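Local coordinates for EF-P arginine 32 rhamnosyl-transferase (Pseudomonas putida KT2440, PDB 5NV8), which belongs to the EarP family of glycosyltransferases and is modelled with 2'-deoxy-thymidine-beta-L-rhamnose bound between its two halves, at residues Val33-Glu44 against Gly162-Leu170; Gln297-Val305 against Gly336-Asp344. All coordinates share one frame; numbering follows the deposited sequence.

Interaction 1: Val33-Glu44 against Gly162-Leu170; sequences VTWRLARQLVAE and GLLREGSLL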
loop_
_atom_site.group_PDB
_atom_site.type_symbol
_atom_site.label_atom_id
_atom_site.label_comp_id
_atom_site.label_asym_id
_atom_site.label_seq_id
_atom_site.Cartn_x
_atom_site.Cartn_y
_atom_site.Cartn_z
ATOM N N VAL A 33 5.217 -9.315 1.129
ATOM C CA VAL A 33 6.462 -8.795 1.687
ATOM C C VAL A 33 7.644 -9.675 1.298
ATOM O O VAL A 33 8.728 -9.172 0.983
ATOM C CB VAL A 33 6.340 -8.646 3.215
ATOM C CG1 VAL A 33 7.676 -8.246 3.819
ATOM C CG2 VAL A 33 5.279 -7.616 3.565
ATOM N N THR A 34 7.461 -10.998 1.303
ATOM C CA THR A 34 8.583 -11.889 1.025
ATOM C C THR A 34 8.958 -11.867 -0.453
ATOM O O THR A 34 10.146 -11.888 -0.797
ATOM C CB THR A 34 8.256 -13.312 1.480
ATOM O OG1 THR A 34 7.014 -13.736 0.905
ATOM C CG2 THR A 34 8.156 -13.371 2.997
ATOM N N TRP A 35 7.963 -11.824 -1.340
ATOM C CA TRP A 35 8.252 -11.737 -2.768
ATOM C C TRP A 35 8.907 -10.408 -3.125
ATOM O O TRP A 35 9.739 -10.355 -4.036
ATOM C CB TRP A 35 6.964 -11.955 -3.570
ATOM C CG TRP A 35 7.064 -11.711 -5.051
ATOM C CD1 TRP A 35 6.255 -10.906 -5.800
ATOM C CD2 TRP A 35 8.004 -12.294 -5.964
ATOM N NE1 TRP A 35 6.638 -10.940 -7.119
ATOM C CE2 TRP A 35 7.711 -11.784 -7.247
ATOM C CE3 TRP A 35 9.070 -13.190 -5.823
ATOM C CZ2 TRP A 35 8.441 -12.142 -8.380
ATOM C CZ3 TRP A 35 9.794 -13.543 -6.949
ATOM C CH2 TRP A 35 9.479 -13.017 -8.209
ATOM N N ARG A 36 8.562 -9.330 -2.414
ATOM C CA ARG A 36 9.210 -8.043 -2.663
ATOM C C ARG A 36 10.651 -8.050 -2.167
ATOM O O ARG A 36 11.563 -7.599 -2.871
ATOM C CB ARG A 36 8.419 -6.915 -1.995
ATOM C CG ARG A 36 9.063 -5.551 -2.148
ATOM C CD ARG A 36 8.199 -4.439 -1.560
ATOM N NE ARG A 36 6.817 -4.480 -2.037
ATOM C CZ ARG A 36 6.440 -4.185 -3.277
ATOM N NH1 ARG A 36 7.340 -3.832 -4.186
ATOM N NH2 ARG A 36 5.159 -4.249 -3.612
ATOM N N LEU A 37 10.875 -8.560 -0.953
ATOM C CA LEU A 37 12.223 -8.584 -0.395
ATOM C C LEU A 37 13.140 -9.510 -1.186
ATOM O O LEU A 37 14.314 -9.187 -1.404
ATOM C CB LEU A 37 12.170 -9.005 1.073
ATOM C CG LEU A 37 13.499 -9.310 1.765
ATOM C CD1 LEU A 37 14.385 -8.076 1.793
ATOM C CD2 LEU A 37 13.254 -9.826 3.170
ATOM N N ALA A 38 12.619 -10.656 -1.637
ATOM C CA ALA A 38 13.462 -11.648 -2.304
ATOM C C ALA A 38 14.028 -11.121 -3.619
ATOM O O ALA A 38 15.195 -11.378 -3.940
ATOM C CB ALA A 38 12.674 -12.936 -2.537
ATOM N N ARG A 39 13.223 -10.394 -4.399
ATOM C CA ARG A 39 13.741 -9.813 -5.636
ATOM C C ARG A 39 14.794 -8.752 -5.345
ATOM O O ARG A 39 15.779 -8.626 -6.080
ATOM C CB ARG A 39 12.613 -9.199 -6.465
ATOM C CG ARG A 39 11.391 -10.061 -6.634
ATOM C CD ARG A 39 10.461 -9.467 -7.681
ATOM N NE ARG A 39 10.181 -8.049 -7.462
ATOM C CZ ARG A 39 9.168 -7.593 -6.731
ATOM N NH1 ARG A 39 8.336 -8.442 -6.143
ATOM N NH2 ARG A 39 8.984 -6.288 -6.587
ATOM N N GLN A 40 14.595 -7.976 -4.278
ATOM C CA GLN A 40 15.495 -6.868 -3.984
ATOM C C GLN A 40 16.876 -7.362 -3.565
ATOM O O GLN A 40 17.891 -6.783 -3.963
ATOM C CB GLN A 40 14.883 -5.980 -2.900
ATOM C CG GLN A 40 15.583 -4.643 -2.732
ATOM C CD GLN A 40 14.850 -3.712 -1.788
ATOM O OE1 GLN A 40 14.042 -4.146 -0.966
ATOM N NE2 GLN A 40 15.134 -2.422 -1.897
ATOM N N LEU A 41 16.939 -8.431 -2.763
ATOM C CA LEU A 41 18.234 -8.950 -2.332
ATOM C C LEU A 41 19.010 -9.595 -3.470
ATOM O O LEU A 41 20.238 -9.711 -3.378
ATOM C CB LEU A 41 18.069 -9.957 -1.197
ATOM C CG LEU A 41 17.208 -9.536 -0.010
ATOM C CD1 LEU A 41 16.651 -10.768 0.684
ATOM C CD2 LEU A 41 18.005 -8.668 0.953
ATOM N N VAL A 42 18.326 -10.031 -4.526
ATOM C CA VAL A 42 19.020 -10.478 -5.727
ATOM C C VAL A 42 19.450 -9.285 -6.569
ATOM O O VAL A 42 20.616 -9.166 -6.960
ATOM C CB VAL A 42 18.126 -11.433 -6.537
ATOM C CG1 VAL A 42 18.759 -11.716 -7.891
ATOM C CG2 VAL A 42 17.879 -12.719 -5.773
ATOM N N ALA A 43 18.515 -8.375 -6.845
ATOM C CA ALA A 43 18.760 -7.336 -7.839
ATOM C C ALA A 43 19.748 -6.293 -7.336
ATOM O O ALA A 43 20.650 -5.882 -8.074
ATOM C CB ALA A 43 17.440 -6.676 -8.237
ATOM N N GLU A 44 19.598 -5.850 -6.088
ATOM C CA GLU A 44 20.421 -4.770 -5.564
ATOM C C GLU A 44 21.605 -5.257 -4.739
ATOM O O GLU A 44 22.508 -4.462 -4.456
ATOM C CB GLU A 44 19.564 -3.817 -4.720
ATOM C CG GLU A 44 18.402 -3.195 -5.488
ATOM C CD GLU A 44 17.697 -2.107 -4.704
ATOM O OE1 GLU A 44 18.334 -1.502 -3.822
ATOM O OE2 GLU A 44 16.506 -1.855 -4.971
ATOM N N GLY A 162 14.128 -0.786 8.776
ATOM C CA GLY A 162 13.243 0.240 8.256
ATOM C C GLY A 162 12.101 -0.302 7.415
ATOM O O GLY A 162 11.346 -1.165 7.859
ATOM N N LEU A 163 11.976 0.206 6.191
ATOM C CA LEU A 163 10.914 -0.199 5.283
ATOM C C LEU A 163 11.513 -0.642 3.957
ATOM O O LEU A 163 12.588 -0.187 3.558
ATOM C CB LEU A 163 9.907 0.938 5.052
ATOM C CG LEU A 163 9.556 1.796 6.273
ATOM C CD1 LEU A 163 8.906 3.107 5.860
ATOM C CD2 LEU A 163 8.655 1.034 7.229
ATOM N N LEU A 164 10.810 -1.546 3.279
ATOM C CA LEU A 164 11.232 -1.995 1.958
ATOM C C LEU A 164 11.060 -0.865 0.953
ATOM O O LEU A 164 9.950 -0.361 0.754
ATOM C CB LEU A 164 10.432 -3.221 1.527
ATOM C CG LEU A 164 10.587 -4.456 2.412
ATOM C CD1 LEU A 164 9.365 -5.347 2.293
ATOM C CD2 LEU A 164 11.857 -5.215 2.053
ATOM N N ARG A 165 12.162 -0.468 0.323
ATOM C CA ARG A 165 12.141 0.591 -0.682
ATOM C C ARG A 165 13.219 0.276 -1.707
ATOM O O ARG A 165 14.411 0.291 -1.380
ATOM C CB ARG A 165 12.365 1.960 -0.046
ATOM C CG ARG A 165 12.040 3.143 -0.948
ATOM C CD ARG A 165 12.727 4.421 -0.469
ATOM N NE ARG A 165 14.115 4.203 -0.059
ATOM C CZ ARG A 165 14.535 4.207 1.202
ATOM N NH1 ARG A 165 13.671 4.391 2.190
ATOM N NH2 ARG A 165 15.815 4.004 1.478
ATOM N N GLU A 166 12.796 -0.022 -2.932
ATOM C CA GLU A 166 13.731 -0.282 -4.018
ATOM C C GLU A 166 14.565 0.960 -4.319
ATOM O O GLU A 166 14.092 2.095 -4.214
ATOM C CB GLU A 166 12.977 -0.727 -5.275
ATOM C CG GLU A 166 12.141 -1.996 -5.113
ATOM C CD GLU A 166 10.812 -1.776 -4.408
ATOM O OE1 GLU A 166 10.570 -0.671 -3.880
ATOM O OE2 GLU A 166 10.007 -2.727 -4.371
ATOM N N GLY A 167 15.820 0.726 -4.718
ATOM C CA GLY A 167 16.742 1.827 -4.953
ATOM C C GLY A 167 16.252 2.847 -5.966
ATOM O O GLY A 167 16.487 4.047 -5.802
ATOM N N SER A 168 15.561 2.396 -7.015
ATOM C CA SER A 168 15.121 3.283 -8.088
ATOM C C SER A 168 13.619 3.548 -8.062
ATOM O O SER A 168 13.064 4.028 -9.053
ATOM C CB SER A 168 15.524 2.711 -9.447
ATOM O OG SER A 168 14.764 1.556 -9.759
ATOM N N LEU A 169 12.949 3.255 -6.946
ATOM C CA LEU A 169 11.496 3.386 -6.905
ATOM C C LEU A 169 11.065 4.844 -7.018
ATOM O O LEU A 169 10.232 5.190 -7.864
ATOM C CB LEU A 169 10.947 2.761 -5.623
ATOM C CG LEU A 169 9.429 2.859 -5.470
ATOM C CD1 LEU A 169 8.745 2.121 -6.603
ATOM C CD2 LEU A 169 8.989 2.309 -4.123
ATOM N N LEU A 170 11.615 5.710 -6.162
ATOM C CA LEU A 170 11.247 7.122 -6.195
ATOM C C LEU A 170 11.543 7.737 -7.559
ATOM O O LEU A 170 10.752 8.538 -8.071
ATOM C CB LEU A 170 11.980 7.883 -5.092
ATOM C CG LEU A 170 11.601 7.576 -3.641
ATOM C CD1 LEU A 170 11.975 8.745 -2.744
ATOM C CD2 LEU A 170 10.122 7.248 -3.507
HETATM O O HOH W 1 11.404 -5.321 -4.879
#
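Leu164 and Glu166, from the loop that precedes helix 169-177, press against one side of helix 30-43 in the N-terminal half of a molecule that, as in other members of its family, has the two-lobed GT-B fold. Leu164 supplies the apolar part, its branched end pushed crosswise against the helix: CD1 meets Val33 CG1 at 3.7 Å, while CD2 faces Leu37 CD1 at 3.8 Å. Both pairs of side chains cross at about a right angle, and Leu164 CB lies beside Arg36 CD.

Arg36 extends straight through CG and CD and then bends about CG-CD (chi3 -51°), which brings NH1 to 2.9 Å from Glu166 OE2. The salt bridge is one-pronged. The guanidinium and carboxylate planes stand 83° apart, with OE2 near the guanidinium plane and NH1 approaching nearly in line with the C-O bond. Water 1 donates to the same OE2 and to Arg36 O, adding a second bridge from the carboxylate to the helix backbone. Two residues of helix 287-295 complete the network: Asp287 pairs with Arg36 NE, and Arg291 with Glu166 OE1. This fixes the guanidinium of Arg36, whose side chain comes within about 4 Å of the bound 2'-deoxy-thymidine-beta-L-rhamnose.

Farther along the helix the contact turns to backbone groups. The extended Gln40 places NE2 2.9 Å from Arg165 O, in its own amide plane but well above the plane of the carbonyl it meets. Glu44 OE2 takes a weak bond from Gln40 NE2 and also receives Gly167 N at 2.7 Å in a nearly straight bond (173°), on the syn side of the carboxylate and tilted out of its plane.

Interaction 2: Gln297-Val305 against Gly336-Asp344; sequences QPMLWHIYV and GLWRAWNMD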
loop_
_atom_site.group_PDB
_atom_site.type_symbol
_atom_site.label_atom_id
_atom_site.label_comp_id
_atom_site.label_asym_id
_atom_site.label_seq_id
_atom_site.Cartn_x
_atom_site.Cartn_y
_atom_site.Cartn_z
ATOM N N GLN A 297 1.012 10.414 -2.655
ATOM C CA GLN A 297 -0.296 11.047 -2.747
ATOM C C GLN A 297 -1.069 10.882 -1.446
ATOM O O GLN A 297 -0.737 10.025 -0.622
ATOM C CB GLN A 297 -1.098 10.445 -3.909
ATOM C CG GLN A 297 -0.341 10.391 -5.221
ATOM C CD GLN A 297 -0.264 11.744 -5.901
ATOM O OE1 GLN A 297 0.556 12.587 -5.536
ATOM N NE2 GLN A 297 -1.115 11.956 -6.900
ATOM N N PRO A 298 -2.096 11.705 -1.213
ATOM C CA PRO A 298 -2.949 11.503 -0.035
ATOM C C PRO A 298 -3.501 10.085 -0.002
ATOM O O PRO A 298 -3.865 9.518 -1.034
ATOM C CB PRO A 298 -4.061 12.540 -0.223
ATOM C CG PRO A 298 -3.419 13.624 -1.002
ATOM C CD PRO A 298 -2.442 12.945 -1.932
ATOM N N MET A 299 -3.558 9.505 1.195
ATOM C CA MET A 299 -3.829 8.082 1.322
ATOM C C MET A 299 -4.722 7.807 2.526
ATOM O O MET A 299 -5.019 8.692 3.333
ATOM C CB MET A 299 -2.531 7.276 1.453
ATOM C CG MET A 299 -1.507 7.917 2.372
ATOM S SD MET A 299 0.092 7.102 2.282
ATOM C CE MET A 299 -0.365 5.463 2.828
ATOM N N LEU A 300 -5.136 6.547 2.637
ATOM C CA LEU A 300 -5.943 6.068 3.749
ATOM C C LEU A 300 -5.557 4.625 4.040
ATOM O O LEU A 300 -5.254 3.863 3.119
ATOM C CB LEU A 300 -7.439 6.170 3.434
ATOM C CG LEU A 300 -8.412 5.840 4.567
ATOM C CD1 LEU A 300 -8.037 6.585 5.840
ATOM C CD2 LEU A 300 -9.841 6.170 4.145
ATOM N N TRP A 301 -5.576 4.258 5.320
ATOM C CA TRP A 301 -5.121 2.955 5.782
ATOM C C TRP A 301 -6.260 2.217 6.469
ATOM O O TRP A 301 -7.050 2.819 7.203
ATOM C CB TRP A 301 -3.939 3.105 6.744
ATOM C CG TRP A 301 -3.264 1.823 7.138
ATOM C CD1 TRP A 301 -3.225 0.655 6.429
ATOM C CD2 TRP A 301 -2.514 1.588 8.336
ATOM N NE1 TRP A 301 -2.504 -0.293 7.116
ATOM C CE2 TRP A 301 -2.056 0.255 8.289
ATOM C CE3 TRP A 301 -2.189 2.375 9.446
ATOM C CZ2 TRP A 301 -1.290 -0.306 9.307
ATOM C CZ3 TRP A 301 -1.428 1.816 10.457
ATOM C CH2 TRP A 301 -0.987 0.487 10.381
ATOM N N HIS A 302 -6.339 0.912 6.225
ATOM C CA HIS A 302 -7.333 0.043 6.853
ATOM C C HIS A 302 -6.586 -1.134 7.475
ATOM O O HIS A 302 -6.158 -2.048 6.764
ATOM C CB HIS A 302 -8.373 -0.425 5.840
ATOM C CG HIS A 302 -9.559 -1.095 6.458
ATOM N ND1 HIS A 302 -10.288 -2.066 5.806
ATOM C CD2 HIS A 302 -10.142 -0.935 7.669
ATOM C CE1 HIS A 302 -11.272 -2.474 6.588
ATOM N NE2 HIS A 302 -11.206 -1.802 7.724
ATOM N N ILE A 303 -6.430 -1.113 8.795
ATOM C CA ILE A 303 -5.625 -2.108 9.496
ATOM C C ILE A 303 -6.528 -3.259 9.935
ATOM O O ILE A 303 -7.389 -3.088 10.802
ATOM C CB ILE A 303 -4.878 -1.493 10.688
ATOM C CG1 ILE A 303 -4.286 -2.588 11.577
ATOM C CG2 ILE A 303 -5.783 -0.556 11.488
ATOM C CD1 ILE A 303 -3.185 -3.385 10.908
ATOM N N TYR A 304 -6.330 -4.425 9.308
ATOM C CA TYR A 304 -6.901 -5.726 9.664
ATOM C C TYR A 304 -8.171 -5.677 10.506
ATOM O O TYR A 304 -8.201 -6.209 11.620
ATOM C CB TYR A 304 -5.848 -6.561 10.399
ATOM N N VAL A 305 -9.225 -5.055 9.986
ATOM C CA VAL A 305 -10.492 -4.987 10.704
ATOM C C VAL A 305 -11.362 -6.189 10.356
ATOM O O VAL A 305 -12.312 -6.077 9.581
ATOM C CB VAL A 305 -11.234 -3.676 10.404
ATOM N N GLY A 336 -9.732 12.624 11.989
ATOM C CA GLY A 336 -11.108 12.209 11.784
ATOM C C GLY A 336 -11.291 11.330 10.564
ATOM O O GLY A 336 -12.200 10.498 10.529
ATOM N N LEU A 337 -10.432 11.494 9.557
ATOM C CA LEU A 337 -10.533 10.680 8.351
ATOM C C LEU A 337 -10.084 9.250 8.611
ATOM O O LEU A 337 -10.773 8.294 8.242
ATOM C CB LEU A 337 -9.700 11.297 7.222
ATOM C CG LEU A 337 -9.884 10.669 5.834
ATOM C CD1 LEU A 337 -11.356 10.431 5.491
ATOM C CD2 LEU A 337 -9.185 11.491 4.753
ATOM N N TRP A 338 -8.923 9.086 9.240
ATOM C CA TRP A 338 -8.331 7.762 9.391
ATOM C C TRP A 338 -8.996 6.966 10.509
ATOM O O TRP A 338 -9.168 5.748 10.387
ATOM C CB TRP A 338 -6.828 7.900 9.635
ATOM C CG TRP A 338 -6.056 8.219 8.395
ATOM C CD1 TRP A 338 -6.354 9.170 7.463
ATOM C CD2 TRP A 338 -4.848 7.590 7.955
ATOM N NE1 TRP A 338 -5.407 9.166 6.464
ATOM C CE2 TRP A 338 -4.469 8.208 6.747
ATOM C CE3 TRP A 338 -4.049 6.564 8.467
ATOM C CZ2 TRP A 338 -3.329 7.832 6.041
ATOM C CZ3 TRP A 338 -2.920 6.193 7.767
ATOM C CH2 TRP A 338 -2.570 6.824 6.565
ATOM N N ARG A 339 -9.370 7.630 11.606
ATOM C CA ARG A 339 -10.065 6.931 12.684
ATOM C C ARG A 339 -11.434 6.446 12.226
ATOM O O ARG A 339 -11.868 5.351 12.604
ATOM C CB ARG A 339 -10.203 7.843 13.901
ATOM C CG ARG A 339 -8.904 8.094 14.645
ATOM C CD ARG A 339 -9.064 9.210 15.664
ATOM N NE ARG A 339 -7.887 9.349 16.514
ATOM C CZ ARG A 339 -7.696 10.347 17.370
ATOM N NH1 ARG A 339 -8.611 11.300 17.492
ATOM N NH2 ARG A 339 -6.594 10.391 18.105
ATOM N N ALA A 340 -12.124 7.243 11.405
ATOM C CA ALA A 340 -13.462 6.876 10.951
ATOM C C ALA A 340 -13.439 5.606 10.108
ATOM O O ALA A 340 -14.315 4.744 10.248
ATOM C CB ALA A 340 -14.075 8.032 10.165
ATOM N N TRP A 341 -12.445 5.473 9.228
ATOM C CA TRP A 341 -12.305 4.293 8.384
ATOM C C TRP A 341 -11.961 3.039 9.176
ATOM O O TRP A 341 -12.071 1.933 8.635
ATOM C CB TRP A 341 -11.233 4.557 7.319
ATOM C CG TRP A 341 -11.222 3.602 6.155
ATOM C CD1 TRP A 341 -10.159 2.867 5.712
ATOM C CD2 TRP A 341 -12.313 3.295 5.275
ATOM N NE1 TRP A 341 -10.520 2.119 4.618
ATOM C CE2 TRP A 341 -11.837 2.361 4.330
ATOM C CE3 TRP A 341 -13.646 3.712 5.197
ATOM C CZ2 TRP A 341 -12.647 1.839 3.321
ATOM C CZ3 TRP A 341 -14.449 3.194 4.194
ATOM C CH2 TRP A 341 -13.947 2.267 3.270
ATOM N N ASN A 342 -11.559 3.179 10.441
ATOM C CA ASN A 342 -11.163 2.045 11.261
ATOM C C ASN A 342 -11.983 1.883 12.535
ATOM O O ASN A 342 -11.900 0.822 13.164
ATOM C CB ASN A 342 -9.677 2.151 11.643
ATOM C CG ASN A 342 -8.751 1.994 10.448
ATOM O OD1 ASN A 342 -8.561 0.893 9.930
ATOM N ND2 ASN A 342 -8.165 3.101 10.008
ATOM N N MET A 343 -12.767 2.892 12.935
ATOM C CA MET A 343 -13.537 2.827 14.175
ATOM C C MET A 343 -15.011 3.161 13.962
ATOM O O MET A 343 -15.717 3.454 14.934
ATOM C CB MET A 343 -12.929 3.747 15.239
ATOM C CG MET A 343 -11.405 3.714 15.289
ATOM S SD MET A 343 -10.663 5.005 16.307
ATOM C CE MET A 343 -11.748 4.991 17.731
ATOM N N ASP A 344 -15.482 3.136 12.711
ATOM C CA ASP A 344 -16.908 3.234 12.382
ATOM C C ASP A 344 -17.487 4.612 12.711
ATOM O O ASP A 344 -18.587 4.720 13.253
ATOM C CB ASP A 344 -17.712 2.129 13.077
ATOM C CG ASP A 344 -19.016 1.820 12.369
ATOM O OD1 ASP A 344 -19.268 2.411 11.301
ATOM O OD2 ASP A 344 -19.791 0.984 12.878
#
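Leu300 is wedged between Trp338 and Trp341, where the edge strand 299-302 of the six-stranded C-terminal sheet runs alongside helix 328-343, their axes 8.0 Å apart and inclined by 30°. Helix 315-322 lies in the connection between the two, in a Rossmann-like lobe of the GT-B type. With CG trans to the backbone N (chi1 -174°), CB of Leu300 serves as a spacer and contact begins at CG, 3.6 Å from Trp341 CD1. The two methyls then part. CD1 sits over the five-membered ring of Trp338, 3.6 Å from its centroid, and CD2 lies over that of Trp341, 3.8 Å from its centroid. Each is a CH-pi contact with a ring face, so one leucine fills the angle between two indoles. The outer part of Trp338 runs on beneath the strand, its CZ3 meeting Trp301 CB at 3.4 Å.

Beyond Leu300 the helix end meets the strand through Asn342. Its ND2 donates to Trp301 O at 3.0 Å and also to Trp338 O, one turn back in its own helix, while OD1 accepts Ile303 N at 3.1 Å. OD1 further lies at the edge of the His302 ring, near its plane. The His302 and Trp341 rings meet obliquely, and His302 ND1 is hydrogen-bonded to Tyr206. Ile303 and Tyr304 lead on to the ligand, which touches Tyr304.

Three bonds therefore grip a single amide and fix its rotation, settling two backbone groups of the strand end as well as a carbonyl of the helix. Around them the contact is aromatic and apolar, and Trp341 NE1 is buried without a hydrogen-bond partner, which suggests that ring packing outweighs the cost of one unsatisfied N-H.

How the interactions relate
Interaction 1 joins a helix of the N-terminal half to a loop, whereas interaction 2 joins the edge strand of the C-terminal sheet to a helix that follows it; they share no element, and their centres lie 26 Å apart, on opposite sides of the chain's centre. The first is partly buried and runs out to the surface at Glu44 and Gly167, relying on charge, a water and backbone acceptors and donors. The second is buried, ruled by indole faces with a single amide as its polar link. Both come near the bound 2'-deoxy-thymidine-beta-L-rhamnose, interaction 1 through Arg36 and interaction 2 through the strand end at Ile303 and Tyr304.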